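Local coordinates for protein sulfotransferase (Mus musculus, PDB 5X2B) that probably transfers sulfonate groups to acceptor molecules, as expected of a cytosolic sulfotransferase, and holds adenosine-3'-5'-diphosphate in its nucleotide pocket, at residues Glu51-Ala56 against Ile192-Ser197; Pro111-Val116 against Gly240-Trp245; Ser117-Tyr122 against Glu132-Phe137. One frame throughout, in Å; residues are numbered along the deposited sequence.

Contact 1 of 3, residues Glu51-Ala56 against Ile192-Ser197; sequences ERIPDA and IDVNDS
Ile-53 and Val-194 come level with their CA atoms 7.7 Å apart, and Ala-56 and Ile-192 do the same at 7.5 Å, so the two segments pass each other in opposite directions. That spacing is too wide for strand pairing. The first segment is the chain leaving helix 43-52; the second is the extended lead into helix 196-205, where Asn-195 is the N-cap residue and its OD1 accepts from the backbone N of Glu-198.

Side chains alone bridge the gap. In Ile-53, CG1 sits beside the backbone N (chi1 -61°), which leaves CG2 anti to N and facing both partners: this one methyl lies 4.0 Å from CG2 of Ile-192 and the same 4.0 Å from CG2 of Val-194. At one side Ala-56 CB approaches CD1 of Ile-192 at 4.4 Å. At the other, the ring of Pro-54 brings its CD up to CG2 of Val-194, a looser 4.5 Å.

Every touching group is aliphatic, so the loop leaving helix 43-52 is joined to the loop leading into helix 196-205 by dispersion and the exclusion of water; the register of the two rests on shape, with no polar bond to set it.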
# COMPACT_ATOMS: atom_id res chain seq x y z
N GLU D 51 -12.98 6.04 0.18
CA GLU D 51 -13.86 6.59 1.23
C GLU D 51 -14.72 7.65 0.59
O GLU D 51 -15.71 8.08 1.17
CB GLU D 51 -13.08 7.23 2.36
CG GLU D 51 -13.15 6.51 3.72
CD GLU D 51 -12.32 7.21 4.88
OE1 GLU D 51 -12.89 7.44 5.98
OE2 GLU D 51 -11.11 7.53 4.70
N ARG D 52 -14.34 8.05 -0.62
CA ARG D 52 -14.95 9.21 -1.26
C ARG D 52 -16.04 8.81 -2.22
O ARG D 52 -16.90 9.61 -2.54
CB ARG D 52 -13.90 10.06 -2.00
CG ARG D 52 -13.17 11.12 -1.13
CD ARG D 52 -14.05 11.73 -0.01
NE ARG D 52 -13.25 12.38 1.04
CZ ARG D 52 -13.19 13.69 1.26
NH1 ARG D 52 -13.89 14.55 0.53
NH2 ARG D 52 -12.41 14.15 2.24
N ILE D 53 -16.00 7.59 -2.71
CA ILE D 53 -17.08 7.19 -3.61
C ILE D 53 -18.37 7.36 -2.81
O ILE D 53 -18.49 6.88 -1.68
CB ILE D 53 -16.87 5.77 -4.17
CG1 ILE D 53 -15.57 5.75 -4.97
CG2 ILE D 53 -18.05 5.35 -5.08
CD1 ILE D 53 -15.14 4.38 -5.46
N PRO D 54 -19.30 8.11 -3.39
CA PRO D 54 -20.53 8.51 -2.70
C PRO D 54 -21.43 7.34 -2.48
O PRO D 54 -21.67 6.57 -3.40
CB PRO D 54 -21.20 9.45 -3.71
CG PRO D 54 -20.17 9.79 -4.74
CD PRO D 54 -19.21 8.65 -4.75
N ASP D 55 -21.95 7.21 -1.28
CA ASP D 55 -23.06 6.30 -1.09
C ASP D 55 -22.76 4.94 -1.72
O ASP D 55 -23.63 4.30 -2.34
CB ASP D 55 -24.28 6.95 -1.73
CG ASP D 55 -24.30 8.47 -1.53
OD1 ASP D 55 -23.64 8.95 -0.58
OD2 ASP D 55 -24.96 9.19 -2.34
N ALA D 56 -21.53 4.48 -1.55
CA ALA D 56 -21.12 3.18 -2.05
C ALA D 56 -21.57 2.11 -1.07
O ALA D 56 -21.63 0.90 -1.35
CB ALA D 56 -19.63 3.16 -2.18
N ILE D 192 -18.91 -0.01 -9.57
CA ILE D 192 -19.64 1.16 -9.12
C ILE D 192 -19.48 2.31 -10.12
O ILE D 192 -18.39 2.69 -10.52
CB ILE D 192 -19.19 1.60 -7.75
CG1 ILE D 192 -19.17 0.43 -6.81
CG2 ILE D 192 -20.11 2.64 -7.19
CD1 ILE D 192 -18.38 0.75 -5.63
N ASP D 193 -20.61 2.87 -10.50
CA ASP D 193 -20.65 3.93 -11.48
C ASP D 193 -20.54 5.30 -10.84
O ASP D 193 -21.20 5.58 -9.84
CB ASP D 193 -21.98 3.78 -12.19
CG ASP D 193 -22.39 2.32 -12.29
OD1 ASP D 193 -21.55 1.50 -12.74
OD2 ASP D 193 -23.50 1.97 -11.84
N VAL D 194 -19.70 6.16 -11.43
CA VAL D 194 -19.53 7.53 -10.93
C VAL D 194 -19.37 8.56 -12.06
O VAL D 194 -18.30 8.71 -12.63
CB VAL D 194 -18.35 7.57 -9.94
CG1 VAL D 194 -18.01 9.01 -9.49
CG2 VAL D 194 -18.70 6.69 -8.76
N ASN D 195 -20.44 9.28 -12.37
CA ASN D 195 -20.43 10.14 -13.53
C ASN D 195 -19.24 11.03 -13.52
O ASN D 195 -18.50 11.13 -12.52
CB ASN D 195 -21.68 11.00 -13.59
CG ASN D 195 -21.82 11.91 -12.38
OD1 ASN D 195 -20.83 12.36 -11.79
ND2 ASN D 195 -23.06 12.21 -12.03
N ASP D 196 -19.10 11.71 -14.65
CA ASP D 196 -17.99 12.60 -14.86
C ASP D 196 -17.97 13.61 -13.72
O ASP D 196 -16.90 13.88 -13.16
CB ASP D 196 -18.08 13.27 -16.24
CG ASP D 196 -18.59 12.32 -17.33
OD1 ASP D 196 -18.48 11.07 -17.15
OD2 ASP D 196 -19.10 12.83 -18.36
N SER D 197 -19.12 14.12 -13.31
CA SER D 197 -19.13 15.17 -12.28
C SER D 197 -18.66 14.66 -10.93
O SER D 197 -17.98 15.36 -10.20
CB SER D 197 -20.51 15.76 -12.10
OG SER D 197 -21.16 15.12 -11.00

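Contact 2 of 3, residues Pro111-Val116 against Gly240-Trp245; sequences PKDTAV and GVVGDW. With A3P (adenosine-3'-5'-diphosphate), chain V.
Asp-113, on the first turns of helix 111-124, receives the backbone of Gly-243 and Trp-245 from the RKGxxGDW signature of the sulfotransferases, the loop that wraps the 3'-phosphate of the nucleotide. Its two carboxylate oxygens share the work. OD2 accepts from Gly-243 N at 2.6 Å, a short but bent bond (131°) that arrives on the syn side and 29° out of the carboxylate plane; the same oxygen also takes Asn-110 ND2. OD1 accepts Trp-245 N in a weak, long bond of 3.4 Å.

Lys-112 runs across one face of the Trp-245 indole. CG of Trp-245 takes the crowded position between backbone N and carbonyl carbon (chi1 73°), and this turns the ring face to the extended lysine chain. CD of Lys-112 stands 3.8 Å from the centroid of the six-membered ring, almost straight over it, while NZ makes an off-centre cation-pi contact at 4.3 Å and has a second, weak ionic partner in Asp-258. CG2 of Val-116 packs on Trp-245 CB at 3.7 Å. With the indole cut back to alanine, the lysine chain would probably lose the face it lies on and a gap would open beside Val-116.

Asp-244 is satisfied from its own side of the contact: OD2 forms a salt bridge with Arg-238, whose NE is also hydrogen-bonded to the nucleotide, and OD1 accepts from Asn-247 ND2. At the start of the loop Gly-240 gives its carbonyl to Lys-176 NZ and its N-H to phosphate oxygen O1P, though the modelled length is too short to be trusted. At the rim of the indole, OD1 of Asp-113 sits near the ring plane, 2.9 Å from CD1 of Trp-245.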
# COMPACT_ATOMS: atom_id res chain seq x y z
N PRO D 111 10.15 1.54 -7.75
CA PRO D 111 10.79 1.15 -6.51
C PRO D 111 11.71 2.27 -6.06
O PRO D 111 11.87 2.49 -4.85
CB PRO D 111 11.56 -0.09 -6.93
CG PRO D 111 11.83 0.12 -8.35
CD PRO D 111 10.66 0.79 -8.90
N LYS D 112 12.29 3.00 -7.00
CA LYS D 112 13.24 4.02 -6.58
C LYS D 112 12.51 5.11 -5.82
O LYS D 112 13.02 5.60 -4.80
CB LYS D 112 14.01 4.61 -7.73
CG LYS D 112 14.98 3.67 -8.35
CD LYS D 112 15.47 4.22 -9.67
CE LYS D 112 16.79 3.62 -9.99
NZ LYS D 112 17.05 3.78 -11.43
N ASP D 113 11.30 5.48 -6.25
CA ASP D 113 10.61 6.56 -5.55
C ASP D 113 10.12 6.08 -4.18
O ASP D 113 10.15 6.81 -3.20
CB ASP D 113 9.46 7.11 -6.37
CG ASP D 113 9.90 8.17 -7.40
OD1 ASP D 113 10.97 8.77 -7.25
OD2 ASP D 113 9.14 8.43 -8.36
N THR D 114 9.66 4.84 -4.12
CA THR D 114 9.18 4.20 -2.90
C THR D 114 10.24 4.18 -1.81
O THR D 114 10.03 4.54 -0.62
CB THR D 114 8.78 2.77 -3.29
OG1 THR D 114 7.80 2.83 -4.33
CG2 THR D 114 8.24 1.95 -2.14
N ALA D 115 11.41 3.76 -2.19
CA ALA D 115 12.53 3.84 -1.27
C ALA D 115 12.64 5.23 -0.59
O ALA D 115 12.67 5.35 0.64
CB ALA D 115 13.77 3.55 -2.03
N VAL D 116 12.73 6.26 -1.42
CA VAL D 116 12.94 7.60 -0.92
C VAL D 116 11.88 7.87 0.10
O VAL D 116 12.16 8.14 1.26
CB VAL D 116 12.87 8.67 -2.05
CG1 VAL D 116 12.86 10.03 -1.42
CG2 VAL D 116 14.05 8.55 -3.09
N GLY D 240 4.93 13.82 -2.39
CA GLY D 240 3.89 13.31 -3.29
C GLY D 240 4.03 13.55 -4.79
O GLY D 240 3.06 13.96 -5.42
N VAL D 241 5.22 13.30 -5.36
CA VAL D 241 5.41 13.40 -6.80
C VAL D 241 6.06 12.13 -7.38
O VAL D 241 6.35 11.19 -6.64
CB VAL D 241 6.25 14.65 -7.19
CG1 VAL D 241 7.73 14.44 -6.83
CG2 VAL D 241 6.09 15.01 -8.67
N VAL D 242 6.23 12.08 -8.71
CA VAL D 242 6.94 11.01 -9.39
C VAL D 242 8.33 11.51 -9.68
O VAL D 242 8.48 12.47 -10.42
CB VAL D 242 6.26 10.61 -10.72
CG1 VAL D 242 7.13 9.65 -11.50
CG2 VAL D 242 4.90 9.98 -10.47
N GLY D 243 9.34 10.92 -9.05
CA GLY D 243 10.72 11.24 -9.41
C GLY D 243 11.66 11.92 -8.41
O GLY D 243 12.70 12.46 -8.81
N ASP D 244 11.36 11.92 -7.12
CA ASP D 244 12.25 12.61 -6.21
C ASP D 244 13.62 11.97 -6.18
O ASP D 244 14.62 12.64 -5.95
CB ASP D 244 11.67 12.64 -4.83
CG ASP D 244 12.28 13.69 -3.99
OD1 ASP D 244 12.94 14.60 -4.54
OD2 ASP D 244 12.07 13.59 -2.78
N TRP D 245 13.66 10.69 -6.51
CA TRP D 245 14.85 9.88 -6.34
C TRP D 245 16.11 10.37 -7.05
O TRP D 245 17.24 10.14 -6.59
CB TRP D 245 14.53 8.48 -6.80
CG TRP D 245 14.41 8.31 -8.25
CD1 TRP D 245 13.28 8.29 -8.99
CD2 TRP D 245 15.50 8.08 -9.16
NE1 TRP D 245 13.58 8.05 -10.32
CE2 TRP D 245 14.94 7.93 -10.44
CE3 TRP D 245 16.89 7.98 -9.01
CZ2 TRP D 245 15.73 7.70 -11.57
CZ3 TRP D 245 17.67 7.75 -10.13
CH2 TRP D 245 17.09 7.61 -11.39
P1 A3P V . 6.35 11.03 -0.75
O1P A3P V . 5.79 12.38 -0.80
O2P A3P V . 7.14 10.84 0.39
O3P A3P V . 7.07 10.70 -1.91
P2 A3P V . 1.38 5.58 1.47
O4P A3P V . 2.19 5.68 2.69
O5P A3P V . 1.45 4.31 0.86
O6P A3P V . 0.01 6.10 1.60
O5' A3P V . 2.11 6.60 0.47
C5' A3P V . 2.70 7.87 0.79
C4' A3P V . 3.44 8.51 -0.35
O4' A3P V . 2.47 8.89 -1.26
C3' A3P V . 4.14 9.76 0.05
O3' A3P V . 5.18 9.99 -0.88
C2' A3P V . 3.07 10.78 -0.12
O2' A3P V . 3.59 12.09 -0.23
C1' A3P V . 2.41 10.28 -1.37
N9 A3P V . 1.05 10.78 -1.53
C8 A3P V . 0.14 10.86 -0.57
N7 A3P V . -0.99 11.34 -1.01
C5 A3P V . -0.87 11.61 -2.27
C6 A3P V . -1.75 12.16 -3.31
N6 A3P V . -3.01 12.55 -3.06
N1 A3P V . -1.23 12.28 -4.53
C2 A3P V . 0.01 11.92 -4.81
N3 A3P V . 0.83 11.40 -3.91
C4 A3P V . 0.47 11.22 -2.64

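Contact 3 of 3, residues Ser117-Tyr122 against Glu132-Phe137; sequences SMFHYY and ETWAAF. With A3P (adenosine-3'-5'-diphosphate), chain V.
The ring of Phe-137 is wedged against helix 111-124 at Phe-119, and here the packing is close. Phe-119 CA stands over the centre of the Phe-137 ring, 3.7 Å from its centroid and only 6° off the normal. With CG anti to the backbone N (chi1 165°), the Phe-119 side chain runs back past its partner, which brings CD1 to 3.3 Å from Phe-137 CB; the rings form an offset edge-to-face pair, the edge of Phe-119 toward the face of Phe-137. Around the rim of Phe-137 two more side chains close in. Met-118 lays CG 3.4 Å from CZ of Phe-137, with its sulfur also at the edge in a Met-aromatic contact. On another part of the rim, CE2 of Phe-137 points into the face of Tyr-122, 3.5 Å from CD1, with the planes at 67°.

Trp-134 completes this aromatic cluster, which joins helix 111-124 to the first turn of helix 134-143. Its CA sits over a face of Phe-119, and its six-membered ring turns an edge to that residue, CE3 lying 3.8 Å from Phe-119 CB; its NE1 is hydrogen-bonded to Gln-253 OE1. The hydroxyl of Tyr-122 takes the N-H of Val-147. Tyr-122 belongs to a calcium site observed for this protein, though no ion is bound there to this chain. Ser-117 OG donates to nucleotide oxygen O2P, its position being less certain.

Toward solvent the contact thins out. Glu-132 and Thr-133 are exposed and contribute mainly backbone: Phe-119 CE1 meets Thr-133 O at 3.5 Å, but CZ reaches Glu-132 O only at a loose 4.2 Å. Thr-133 serves its own helix as the N-cap, OG1 accepting from Ala-136 N at 2.8 Å.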
# COMPACT_ATOMS: atom_id res chain seq x y z
N SER D 117 10.65 7.78 -0.36
CA SER D 117 9.55 8.12 0.49
C SER D 117 9.73 7.30 1.71
O SER D 117 9.53 7.76 2.83
CB SER D 117 8.23 7.78 -0.17
OG SER D 117 7.21 7.98 0.77
N MET D 118 10.13 6.06 1.48
CA MET D 118 10.25 5.15 2.57
C MET D 118 11.38 5.63 3.46
O MET D 118 11.34 5.52 4.67
CB MET D 118 10.55 3.76 2.04
CG MET D 118 10.42 2.70 3.10
SD MET D 118 10.43 0.98 2.56
CE MET D 118 9.56 0.22 3.90
N PHE D 119 12.42 6.17 2.87
CA PHE D 119 13.47 6.66 3.72
C PHE D 119 12.95 7.81 4.59
O PHE D 119 13.35 7.95 5.74
CB PHE D 119 14.70 7.10 2.92
CG PHE D 119 15.70 7.95 3.71
CD1 PHE D 119 16.58 7.37 4.62
CD2 PHE D 119 15.72 9.32 3.56
CE1 PHE D 119 17.45 8.13 5.33
CE2 PHE D 119 16.61 10.10 4.27
CZ PHE D 119 17.47 9.51 5.15
N HIS D 120 12.06 8.63 4.08
CA HIS D 120 11.71 9.79 4.86
C HIS D 120 10.89 9.42 6.03
O HIS D 120 10.97 10.05 7.08
CB HIS D 120 11.01 10.79 4.02
CG HIS D 120 11.95 11.68 3.33
ND1 HIS D 120 12.81 12.51 4.02
CD2 HIS D 120 12.26 11.84 2.01
CE1 HIS D 120 13.58 13.16 3.16
NE2 HIS D 120 13.26 12.76 1.95
N TYR D 121 10.11 8.36 5.85
CA TYR D 121 9.22 7.93 6.91
C TYR D 121 9.97 7.32 8.10
O TYR D 121 9.61 7.55 9.25
CB TYR D 121 8.17 6.95 6.36
CG TYR D 121 6.73 7.20 6.82
CD1 TYR D 121 6.15 8.47 6.72
CD2 TYR D 121 5.96 6.18 7.29
CE1 TYR D 121 4.83 8.70 7.13
CE2 TYR D 121 4.64 6.39 7.69
CZ TYR D 121 4.08 7.64 7.61
OH TYR D 121 2.77 7.80 8.01
N TYR D 122 11.00 6.52 7.83
CA TYR D 122 11.79 5.96 8.93
C TYR D 122 12.41 7.10 9.73
O TYR D 122 12.65 6.98 10.95
CB TYR D 122 12.92 5.08 8.40
CG TYR D 122 12.70 3.55 8.37
CD1 TYR D 122 11.88 2.97 7.41
CD2 TYR D 122 13.37 2.69 9.24
CE1 TYR D 122 11.71 1.59 7.34
CE2 TYR D 122 13.20 1.30 9.19
CZ TYR D 122 12.36 0.75 8.23
OH TYR D 122 12.16 -0.63 8.14
N GLU D 132 20.43 6.99 9.92
CA GLU D 132 21.21 8.20 9.70
C GLU D 132 21.16 8.65 8.23
O GLU D 132 20.58 9.70 7.92
CB GLU D 132 22.67 8.01 10.16
CG GLU D 132 22.83 7.80 11.66
CD GLU D 132 24.25 7.44 12.06
OE1 GLU D 132 25.20 8.03 11.48
OE2 GLU D 132 24.41 6.57 12.95
N THR D 133 21.74 7.85 7.34
CA THR D 133 21.94 8.27 5.96
C THR D 133 20.97 7.61 4.99
O THR D 133 20.49 6.49 5.15
CB THR D 133 23.41 7.98 5.48
OG1 THR D 133 23.64 6.58 5.49
CG2 THR D 133 24.47 8.65 6.37
N TRP D 134 20.69 8.35 3.95
CA TRP D 134 20.04 7.79 2.80
C TRP D 134 20.73 6.49 2.42
O TRP D 134 20.17 5.40 2.54
CB TRP D 134 20.12 8.81 1.68
CG TRP D 134 19.94 8.20 0.41
CD1 TRP D 134 20.76 8.26 -0.65
CD2 TRP D 134 18.86 7.36 0.04
NE1 TRP D 134 20.27 7.53 -1.69
CE2 TRP D 134 19.09 6.96 -1.29
CE3 TRP D 134 17.72 6.89 0.70
CZ2 TRP D 134 18.20 6.13 -1.99
CZ3 TRP D 134 16.86 6.05 0.02
CH2 TRP D 134 17.10 5.68 -1.31
N ALA D 135 21.98 6.62 1.99
CA ALA D 135 22.80 5.46 1.62
C ALA D 135 22.57 4.28 2.54
O ALA D 135 22.29 3.16 2.11
CB ALA D 135 24.22 5.87 1.66
N ALA D 136 22.65 4.52 3.83
CA ALA D 136 22.41 3.45 4.76
C ALA D 136 21.08 2.86 4.36
O ALA D 136 20.98 1.69 3.97
CB ALA D 136 22.36 3.96 6.22
N PHE D 137 20.06 3.70 4.44
CA PHE D 137 18.72 3.20 4.28
C PHE D 137 18.66 2.39 3.01
O PHE D 137 17.98 1.37 2.90
CB PHE D 137 17.71 4.32 4.17
CG PHE D 137 16.31 3.82 3.96
CD1 PHE D 137 15.79 3.69 2.68
CD2 PHE D 137 15.56 3.41 5.03
CE1 PHE D 137 14.52 3.20 2.47
CE2 PHE D 137 14.27 2.92 4.84
CZ PHE D 137 13.76 2.83 3.54
P1 A3P V . 6.35 11.03 -0.75
O1P A3P V . 5.79 12.38 -0.80
O2P A3P V . 7.14 10.84 0.39
O3P A3P V . 7.07 10.70 -1.91
P2 A3P V . 1.38 5.58 1.47
O4P A3P V . 2.19 5.68 2.69
O5P A3P V . 1.45 4.31 0.86
O6P A3P V . 0.01 6.10 1.60
O5' A3P V . 2.11 6.60 0.47
C5' A3P V . 2.70 7.87 0.79
C4' A3P V . 3.44 8.51 -0.35
O4' A3P V . 2.47 8.89 -1.26
C3' A3P V . 4.14 9.76 0.05
O3' A3P V . 5.18 9.99 -0.88
C2' A3P V . 3.07 10.78 -0.12
O2' A3P V . 3.59 12.09 -0.23
C1' A3P V . 2.41 10.28 -1.37
N9 A3P V . 1.05 10.78 -1.53
C8 A3P V . 0.14 10.86 -0.57
N7 A3P V . -0.99 11.34 -1.01
C5 A3P V . -0.87 11.61 -2.27
C6 A3P V . -1.75 12.16 -3.31
N6 A3P V . -3.01 12.55 -3.06
N1 A3P V . -1.23 12.28 -4.53
C2 A3P V . 0.01 11.92 -4.81
N3 A3P V . 0.83 11.40 -3.91
C4 A3P V . 0.47 11.22 -2.64

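Contacts 2 and 3 use successive parts of helix 111-124 and touch where Ala-115 packs against Phe-137 and Trp-134. Both reach the nucleotide, contact 2 through Gly-240 and contact 3 through Ser-117. Contact 1 lies on the other side of the chain's centre from contact 3, away from the annotated sites. All three are partly buried; contact 2 lies nearest the chain's centre, about 14 Å between centres, against 18 Å for contact 3 and 22 Å for contact 1. Chemistry follows place: contact 1 is aliphatic packing between two loops at helix ends, contact 3 an aromatic cluster between two helices with a solvent-facing margin, and contact 2 depends on a carboxylate receiving loop N-H groups.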